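Side-chain contacts in aminopeptidase N family protein (Idiomarina loihiensis L2TR, PDB 4FGM), which is probably a zinc-dependent aminopeptidase of the M61 family, cutting residues from the amino end of peptides: residues A[323-326]-A[327-330]; A[386-389]-A[390-394]; A[401-404]-A[405-409]. All blocks are in the same frame, centred on the assembly; numbering follows the deposited sequence.

Interaction 1: A[323-326]-A[327-330]; sequences IIDE and KRYL
Asp325 caps the helix that starts just after it, reaching forward with OD1 to the backbone amides of Lys327 and Arg328. The bond from Arg328 N to Asp325 OD1 is 2.8 Å long and nearly straight, 166° at the hydrogen, and meets the oxygen almost along its C-O axis. Lys327 N lies 2.7 Å from the same OD1, but its hydrogen points well off the line and that bond is weak. What puts the carboxylate there is a chi1 of 61°, which tucks CG between the backbone N and the carbonyl carbon. Behind the cap the first helical turn closes through Tyr329 N to Asp325 O and Leu330 N to Glu326 O.

The close-packed side belongs to Ile324. Its CD1 rests 4.0 Å from Tyr329 CB, while its CB and CG2 lie against the aliphatic part of Arg328, whose chain crosses the isoleucine at about a right angle, CG2 to CD being 4.0 Å. Beyond that crossing the guanidinium leaves the contact to form a salt bridge with Asp262. Buried Leu330 brings CB and CG to 3.3 Å from Glu326 O. Ile324 is tied to the preceding helix 308-320 by a hydrogen bond between its O and His319 ND1 and a backbone bond with Leu318.

Asp325 and Lys327 form the exposed side. From there the lysine runs alongside buried Glu326, both side chains pointing the same way. Bends at chi2 and chi4 bring Lys327 NZ to 2.7 Å from Glu326 OE2, a salt bridge between neighbours in sequence.

Chemically, the aspartate answers two amides that have no earlier helical carbonyl to bond, and its negative charge at the positive end of the helix dipole is likely to be stabilised there.

Interaction 2: A[386-389]-A[390-394]; sequences SLDL and MLRLQ
Asp388 carries its CG anti to the backbone N (chi1 -157°), and Arg392, one turn further on, sets its own CG beside the backbone N and runs extended from CG to NE; the two side chains therefore converge, crossing obliquely. The arginine takes the carboxylate side-on, with NE on one oxygen and NH2 on the other. NE lies 2.9 Å from Asp388 OD1, with OD1 close to the guanidinium plane, yet the nitrogen sits far above the plane of the carboxylate. NH2 comes to the syn side of Asp388 OD2 at 3.1 Å, tilted out of the carboxylate plane, and adds a weak bond to OD1. With the two planes 65° apart, this is a twisted grip rather than a flat fork.

Both carboxylate oxygens have further partners: Tyr312 OH on OD2, and Leu401 N near OD1. Asp388 is buried, and these donors supply both its oxygens, while Arg392 probably balances its charge. A leucine in place of Arg392 would probably leave the buried Asp388 carboxylate without its countercharge, held by Tyr312 and Leu401 N alone.

Elsewhere along the turn the contacts are those of side chains lying close to carbonyl oxygens of the previous turn. Met390, a selenomethionine, passes its CG 3.2 Å from Ser386 O, the same oxygen that accepts from Met390 N at 2.7 Å. Leu391 lays CB and CD2 by Leu387 O, and Leu393 does the same with CG by Leu389 O. On another face of the helix Leu389, Met390 and Leu393 meet Leu455 of helix 453-457.

The arrangement is an i to i+4 acid-base salt bridge on an alpha helix, here in the last turns of helix 378-394, where it joins that helix to Tyr312 of helix 308-320.

Interaction 3: A[401-404]-A[405-409]; sequences LARV and MKELW
Arg403 and Glu407 make the charged contact, one turn apart on helix 401-413. Glu407 OE2 stands 2.9 Å above one face of the Arg403 guanidinium, offset toward its rim, and lies 3.0 Å from Arg403 NE. The planes of the two groups are 76° apart and no N-H points at the oxygen, so the salt bridge rests on charge alone, without a hydrogen bond. Arg403 sends its CG anti to the backbone N (chi1 176°) and bends at chi2, which carries the guanidinium along the helix to the acid.

Lys406 runs beside Arg403 in the same direction. Its CE approaches Arg403 NH1, and Lys406 NZ stays 4.5 Å from that nitrogen; the two positive charges would tend to repel, a cost that Glu407 probably offsets.

Apolar contact falls on Val404 and Leu408, which lie side by side with CG1 of Val404 3.7 Å from CD1 of Leu408. Leu401 and the selenomethionine Met405 meet more loosely, CG to CG at 4.5 Å.

Backbone bonds run along these two turns: Met405 N to Leu401 O, Lys406 N to Ala402 O, Leu408 N to Val404 O, and Glu407 N to Arg403 O, the last almost straight at 177°.

Around this helix, Leu401 and Met405 both pack on Phe313 of helix 308-320, Val404 on Leu391 of helix 378-394, and Val404 and Leu408 on Trp427 of helix 423-429, while Trp409 meets Trp279 and Phe215 edge-to-face.

How the interactions relate
Interactions 2 and 3 belong to consecutive helices and touch directly: Asp388 OD1 probably accepts a hydrogen bond from Leu401 N at 2.8 Å, and Leu391 CD2 packs 3.7 Å from Val404 CG2. Interaction 1 stands apart, its nearest atoms about 7 Å from interaction 2 and about 9 Å from interaction 3. Helix 308-320 serves all three, with Tyr312 touched by Tyr329 and Leu401 and bonded to Asp388. None of them forms the zinc site of His273, His277 and Glu307. Interaction 3 approaches it through Met405, whose side chain is about 9 Å from that of His277 and about 12 Å from the zinc ion, and interaction 1 through Tyr329, about 12 Å from the His273 side chain.

Interaction 1: A[323-326]-A[327-330]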
loop_
_atom_site.group_PDB
_atom_site.type_symbol
_atom_site.label_atom_id
_atom_site.label_comp_id
_atom_site.label_asym_id
_atom_site.label_seq_id
_atom_site.Cartn_x
_atom_site.Cartn_y
_atom_site.Cartn_z
ATOM N N ILE A 323 6.637 -4.050 -20.187
ATOM C CA ILE A 323 5.820 -2.840 -20.166
ATOM C C ILE A 323 6.750 -1.622 -20.169
ATOM O O ILE A 323 6.508 -0.645 -20.879
ATOM C CB ILE A 323 4.908 -2.785 -18.911
ATOM C CG1 ILE A 323 4.012 -4.028 -18.855
ATOM C CG2 ILE A 323 4.049 -1.531 -18.942
ATOM C CD1 ILE A 323 3.097 -4.186 -20.039
ATOM N N ILE A 324 7.816 -1.694 -19.374
ATOM C CA ILE A 324 8.794 -0.610 -19.290
ATOM C C ILE A 324 10.205 -1.125 -19.593
ATOM O O ILE A 324 10.533 -2.271 -19.277
ATOM C CB ILE A 324 8.809 0.035 -17.888
ATOM C CG1 ILE A 324 9.236 -1.002 -16.849
ATOM C CG2 ILE A 324 7.428 0.620 -17.569
ATOM C CD1 ILE A 324 9.473 -0.435 -15.476
ATOM N N ASP A 325 11.035 -0.284 -20.204
ATOM C CA ASP A 325 12.399 -0.683 -20.534
ATOM C C ASP A 325 13.300 -0.612 -19.304
ATOM O O ASP A 325 12.851 -0.243 -18.220
ATOM C CB ASP A 325 12.972 0.200 -21.646
ATOM C CG ASP A 325 13.041 1.663 -21.259
ATOM O OD1 ASP A 325 13.429 1.969 -20.109
ATOM O OD2 ASP A 325 12.721 2.513 -22.117
ATOM N N GLU A 326 14.573 -0.953 -19.474
ATOM C CA GLU A 326 15.505 -0.939 -18.356
ATOM C C GLU A 326 15.841 0.466 -17.859
ATOM O O GLU A 326 16.266 0.633 -16.717
ATOM C CB GLU A 326 16.796 -1.696 -18.724
ATOM C CG GLU A 326 18.007 -0.823 -19.055
ATOM C CD GLU A 326 17.929 -0.191 -20.425
ATOM O OE1 GLU A 326 16.935 -0.434 -21.143
ATOM O OE2 GLU A 326 18.868 0.548 -20.785
ATOM N N LYS A 327 15.660 1.474 -18.709
ATOM C CA LYS A 327 15.949 2.846 -18.309
ATOM C C LYS A 327 14.922 3.279 -17.260
ATOM O O LYS A 327 15.281 3.777 -16.191
ATOM C CB LYS A 327 15.900 3.780 -19.524
ATOM C CG LYS A 327 17.027 3.575 -20.544
ATOM C CD LYS A 327 18.380 4.038 -20.004
ATOM C CE LYS A 327 19.495 3.882 -21.042
ATOM N NZ LYS A 327 20.432 2.750 -20.744
ATOM N N ARG A 328 13.643 3.080 -17.566
ATOM C CA ARG A 328 12.576 3.427 -16.636
ATOM C C ARG A 328 12.716 2.626 -15.355
ATOM O O ARG A 328 12.568 3.163 -14.250
ATOM C CB ARG A 328 11.206 3.138 -17.251
ATOM C CG ARG A 328 10.710 4.241 -18.148
ATOM C CD ARG A 328 9.329 3.951 -18.685
ATOM N NE ARG A 328 8.717 5.172 -19.194
ATOM C CZ ARG A 328 8.357 6.199 -18.432
ATOM N NH1 ARG A 328 8.542 6.154 -17.121
ATOM N NH2 ARG A 328 7.820 7.279 -18.983
ATOM N N TYR A 329 13.000 1.337 -15.502
ATOM C CA TYR A 329 13.141 0.487 -14.334
ATOM C C TYR A 329 14.259 0.946 -13.403
ATOM O O TYR A 329 14.061 1.043 -12.185
ATOM C CB TYR A 329 13.392 -0.971 -14.729
ATOM C CG TYR A 329 13.666 -1.806 -13.505
ATOM C CD1 TYR A 329 12.656 -2.052 -12.572
ATOM C CD2 TYR A 329 14.961 -2.214 -13.197
ATOM C CE1 TYR A 329 12.929 -2.665 -11.363
ATOM C CE2 TYR A 329 15.248 -2.828 -11.987
ATOM C CZ TYR A 329 14.228 -3.044 -11.069
ATOM O OH TYR A 329 14.518 -3.588 -9.838
ATOM N N LEU A 330 15.431 1.223 -13.971
ATOM C CA LEU A 330 16.574 1.646 -13.159
ATOM C C LEU A 330 16.366 2.998 -12.490
ATOM O O LEU A 330 16.974 3.278 -11.457
ATOM C CB LEU A 330 17.865 1.652 -13.993
ATOM C CG LEU A 330 18.487 0.273 -14.270
ATOM C CD1 LEU A 330 19.752 0.446 -15.098
ATOM C CD2 LEU A 330 18.817 -0.435 -12.955
#

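Interaction 2: A[386-389]-A[390-394]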
loop_
_atom_site.group_PDB
_atom_site.type_symbol
_atom_site.label_atom_id
_atom_site.label_comp_id
_atom_site.label_asym_id
_atom_site.label_seq_id
_atom_site.Cartn_x
_atom_site.Cartn_y
_atom_site.Cartn_z
ATOM N N SER A 386 19.049 -7.525 -3.575
ATOM C CA SER A 386 20.303 -8.171 -3.220
ATOM C C SER A 386 20.213 -9.685 -3.376
ATOM O O SER A 386 21.066 -10.299 -4.014
ATOM C CB SER A 386 20.684 -7.824 -1.780
ATOM O OG SER A 386 20.750 -6.420 -1.591
ATOM N N LEU A 387 19.175 -10.281 -2.796
ATOM C CA LEU A 387 18.989 -11.726 -2.877
ATOM C C LEU A 387 18.892 -12.210 -4.321
ATOM O O LEU A 387 19.489 -13.223 -4.686
ATOM C CB LEU A 387 17.731 -12.146 -2.111
ATOM C CG LEU A 387 17.725 -11.987 -0.589
ATOM C CD1 LEU A 387 16.350 -12.359 -0.047
ATOM C CD2 LEU A 387 18.794 -12.876 0.034
ATOM N N ASP A 388 18.149 -11.486 -5.146
ATOM C CA ASP A 388 17.996 -11.878 -6.539
ATOM C C ASP A 388 19.354 -11.901 -7.242
ATOM O O ASP A 388 19.678 -12.842 -7.961
ATOM C CB ASP A 388 17.045 -10.916 -7.259
ATOM C CG ASP A 388 16.402 -11.538 -8.486
ATOM O OD1 ASP A 388 16.622 -12.743 -8.738
ATOM O OD2 ASP A 388 15.665 -10.825 -9.196
ATOM N N LEU A 389 20.149 -10.861 -7.026
ATOM C CA LEU A 389 21.466 -10.771 -7.642
ATOM C C LEU A 389 22.439 -11.793 -7.059
ATOM O O LEU A 389 23.191 -12.435 -7.792
ATOM C CB LEU A 389 22.012 -9.350 -7.478
ATOM C CG LEU A 389 21.787 -8.381 -8.650
ATOM C CD1 LEU A 389 20.525 -8.717 -9.419
ATOM C CD2 LEU A 389 21.735 -6.964 -8.117
HETATM N N MSE A 390 22.416 -11.948 -5.741
HETATM C CA MSE A 390 23.297 -12.895 -5.078
HETATM C C MSE A 390 23.003 -14.340 -5.480
HETATM O O MSE A 390 23.918 -15.100 -5.795
HETATM C CB MSE A 390 23.180 -12.741 -3.569
HETATM C CG MSE A 390 23.863 -11.495 -3.041
HETATM SE SE MSE A 390 23.583 -11.254 -1.152
HETATM C CE MSE A 390 24.901 -12.494 -0.462
ATOM N N LEU A 391 21.727 -14.711 -5.468
ATOM C CA LEU A 391 21.316 -16.056 -5.840
ATOM C C LEU A 391 21.697 -16.361 -7.288
ATOM O O LEU A 391 22.039 -17.493 -7.624
ATOM C CB LEU A 391 19.801 -16.209 -5.658
ATOM C CG LEU A 391 19.260 -16.811 -4.354
ATOM C CD1 LEU A 391 20.160 -16.495 -3.180
ATOM C CD2 LEU A 391 17.862 -16.274 -4.119
ATOM N N ARG A 392 21.644 -15.351 -8.146
ATOM C CA ARG A 392 21.983 -15.554 -9.544
ATOM C C ARG A 392 23.466 -15.854 -9.716
ATOM O O ARG A 392 23.832 -16.784 -10.427
ATOM C CB ARG A 392 21.580 -14.327 -10.372
ATOM C CG ARG A 392 20.069 -14.123 -10.440
ATOM C CD ARG A 392 19.688 -12.866 -11.196
ATOM N NE ARG A 392 18.257 -12.592 -11.100
ATOM C CZ ARG A 392 17.445 -12.467 -12.149
ATOM N NH1 ARG A 392 17.916 -12.592 -13.388
ATOM N NH2 ARG A 392 16.159 -12.206 -11.962
ATOM N N LEU A 393 24.318 -15.078 -9.055
ATOM C CA LEU A 393 25.758 -15.281 -9.161
ATOM C C LEU A 393 26.195 -16.603 -8.521
ATOM O O LEU A 393 27.074 -17.292 -9.038
ATOM C CB LEU A 393 26.499 -14.117 -8.499
ATOM C CG LEU A 393 26.209 -12.726 -9.062
ATOM C CD1 LEU A 393 26.891 -11.677 -8.202
ATOM C CD2 LEU A 393 26.686 -12.640 -10.504
ATOM N N GLN A 394 25.567 -16.951 -7.402
ATOM C CA GLN A 394 25.894 -18.170 -6.674
ATOM C C GLN A 394 25.388 -19.463 -7.310
ATOM O O GLN A 394 25.819 -20.554 -6.929
ATOM C CB GLN A 394 25.371 -18.072 -5.238
ATOM C CG GLN A 394 26.218 -17.200 -4.329
ATOM C CD GLN A 394 25.662 -17.123 -2.920
ATOM O OE1 GLN A 394 25.160 -18.113 -2.382
ATOM N NE2 GLN A 394 25.760 -15.948 -2.307
#

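Interaction 3: A[401-404]-A[405-409]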
loop_
_atom_site.group_PDB
_atom_site.type_symbol
_atom_site.label_atom_id
_atom_site.label_comp_id
_atom_site.label_asym_id
_atom_site.label_seq_id
_atom_site.Cartn_x
_atom_site.Cartn_y
_atom_site.Cartn_z
ATOM N N LEU A 401 15.351 -14.952 -7.594
ATOM C CA LEU A 401 14.506 -14.707 -6.425
ATOM C C LEU A 401 13.069 -15.068 -6.807
ATOM O O LEU A 401 12.291 -15.540 -5.969
ATOM C CB LEU A 401 14.572 -13.235 -5.980
ATOM C CG LEU A 401 13.609 -12.797 -4.859
ATOM C CD1 LEU A 401 13.902 -13.543 -3.559
ATOM C CD2 LEU A 401 13.731 -11.296 -4.646
ATOM N N ALA A 402 12.719 -14.843 -8.073
ATOM C CA ALA A 402 11.381 -15.172 -8.549
ATOM C C ALA A 402 11.142 -16.666 -8.322
ATOM O O ALA A 402 10.104 -17.061 -7.787
ATOM C CB ALA A 402 11.236 -14.827 -10.027
ATOM N N ARG A 403 12.115 -17.489 -8.712
ATOM C CA ARG A 403 12.001 -18.930 -8.530
ATOM C C ARG A 403 11.807 -19.259 -7.048
ATOM O O ARG A 403 10.998 -20.114 -6.691
ATOM C CB ARG A 403 13.242 -19.646 -9.070
ATOM C CG ARG A 403 13.203 -21.142 -8.816
ATOM C CD ARG A 403 13.863 -21.962 -9.913
ATOM N NE ARG A 403 13.502 -23.373 -9.779
ATOM C CZ ARG A 403 12.268 -23.849 -9.934
ATOM N NH1 ARG A 403 11.267 -23.032 -10.235
ATOM N NH2 ARG A 403 12.028 -25.141 -9.772
ATOM N N VAL A 404 12.538 -18.565 -6.188
ATOM C CA VAL A 404 12.422 -18.792 -4.757
ATOM C C VAL A 404 11.008 -18.471 -4.268
ATOM O O VAL A 404 10.463 -19.184 -3.414
ATOM C CB VAL A 404 13.454 -17.938 -3.977
ATOM C CG1 VAL A 404 13.180 -18.007 -2.478
ATOM C CG2 VAL A 404 14.869 -18.437 -4.279
HETATM N N MSE A 405 10.412 -17.405 -4.805
HETATM C CA MSE A 405 9.056 -17.016 -4.406
HETATM C C MSE A 405 8.070 -18.116 -4.794
HETATM O O MSE A 405 7.208 -18.498 -4.002
HETATM C CB MSE A 405 8.640 -15.693 -5.071
HETATM C CG MSE A 405 9.475 -14.479 -4.675
HETATM SE SE MSE A 405 9.477 -14.125 -2.765
HETATM C CE MSE A 405 7.569 -13.856 -2.531
ATOM N N LYS A 406 8.209 -18.618 -6.020
ATOM C CA LYS A 406 7.342 -19.687 -6.519
ATOM C C LYS A 406 7.362 -20.862 -5.545
ATOM O O LYS A 406 6.321 -21.306 -5.049
ATOM C CB LYS A 406 7.824 -20.176 -7.889
ATOM C CG LYS A 406 7.007 -21.342 -8.446
ATOM C CD LYS A 406 7.799 -22.170 -9.450
ATOM C CE LYS A 406 8.423 -23.401 -8.795
ATOM N NZ LYS A 406 7.416 -24.462 -8.467
ATOM N N GLU A 407 8.566 -21.359 -5.281
ATOM C CA GLU A 407 8.753 -22.488 -4.384
ATOM C C GLU A 407 8.254 -22.209 -2.973
ATOM O O GLU A 407 7.559 -23.042 -2.385
ATOM C CB GLU A 407 10.227 -22.895 -4.374
ATOM C CG GLU A 407 10.674 -23.503 -5.702
ATOM C CD GLU A 407 12.163 -23.777 -5.760
ATOM O OE1 GLU A 407 12.758 -24.043 -4.695
ATOM O OE2 GLU A 407 12.737 -23.743 -6.872
ATOM N N LEU A 408 8.588 -21.044 -2.423
ATOM C CA LEU A 408 8.122 -20.722 -1.079
ATOM C C LEU A 408 6.601 -20.702 -1.058
ATOM O O LEU A 408 5.985 -21.089 -0.067
ATOM C CB LEU A 408 8.663 -19.368 -0.613
ATOM C CG LEU A 408 10.112 -19.355 -0.118
ATOM C CD1 LEU A 408 10.553 -17.923 0.153
ATOM C CD2 LEU A 408 10.228 -20.192 1.142
ATOM N N TRP A 409 5.993 -20.268 -2.158
ATOM C CA TRP A 409 4.540 -20.218 -2.213
ATOM C C TRP A 409 3.917 -21.613 -2.218
ATOM O O TRP A 409 2.932 -21.856 -1.523
ATOM C CB TRP A 409 4.045 -19.453 -3.444
ATOM C CG TRP A 409 2.550 -19.343 -3.432
ATOM C CD1 TRP A 409 1.792 -18.535 -2.628
ATOM C CD2 TRP A 409 1.627 -20.161 -4.157
ATOM N NE1 TRP A 409 0.459 -18.807 -2.802
ATOM C CE2 TRP A 409 0.327 -19.805 -3.731
ATOM C CE3 TRP A 409 1.772 -21.173 -5.118
ATOM C CZ2 TRP A 409 -0.823 -20.419 -4.239
ATOM C CZ3 TRP A 409 0.629 -21.784 -5.620
ATOM C CH2 TRP A 409 -0.652 -21.406 -5.175
#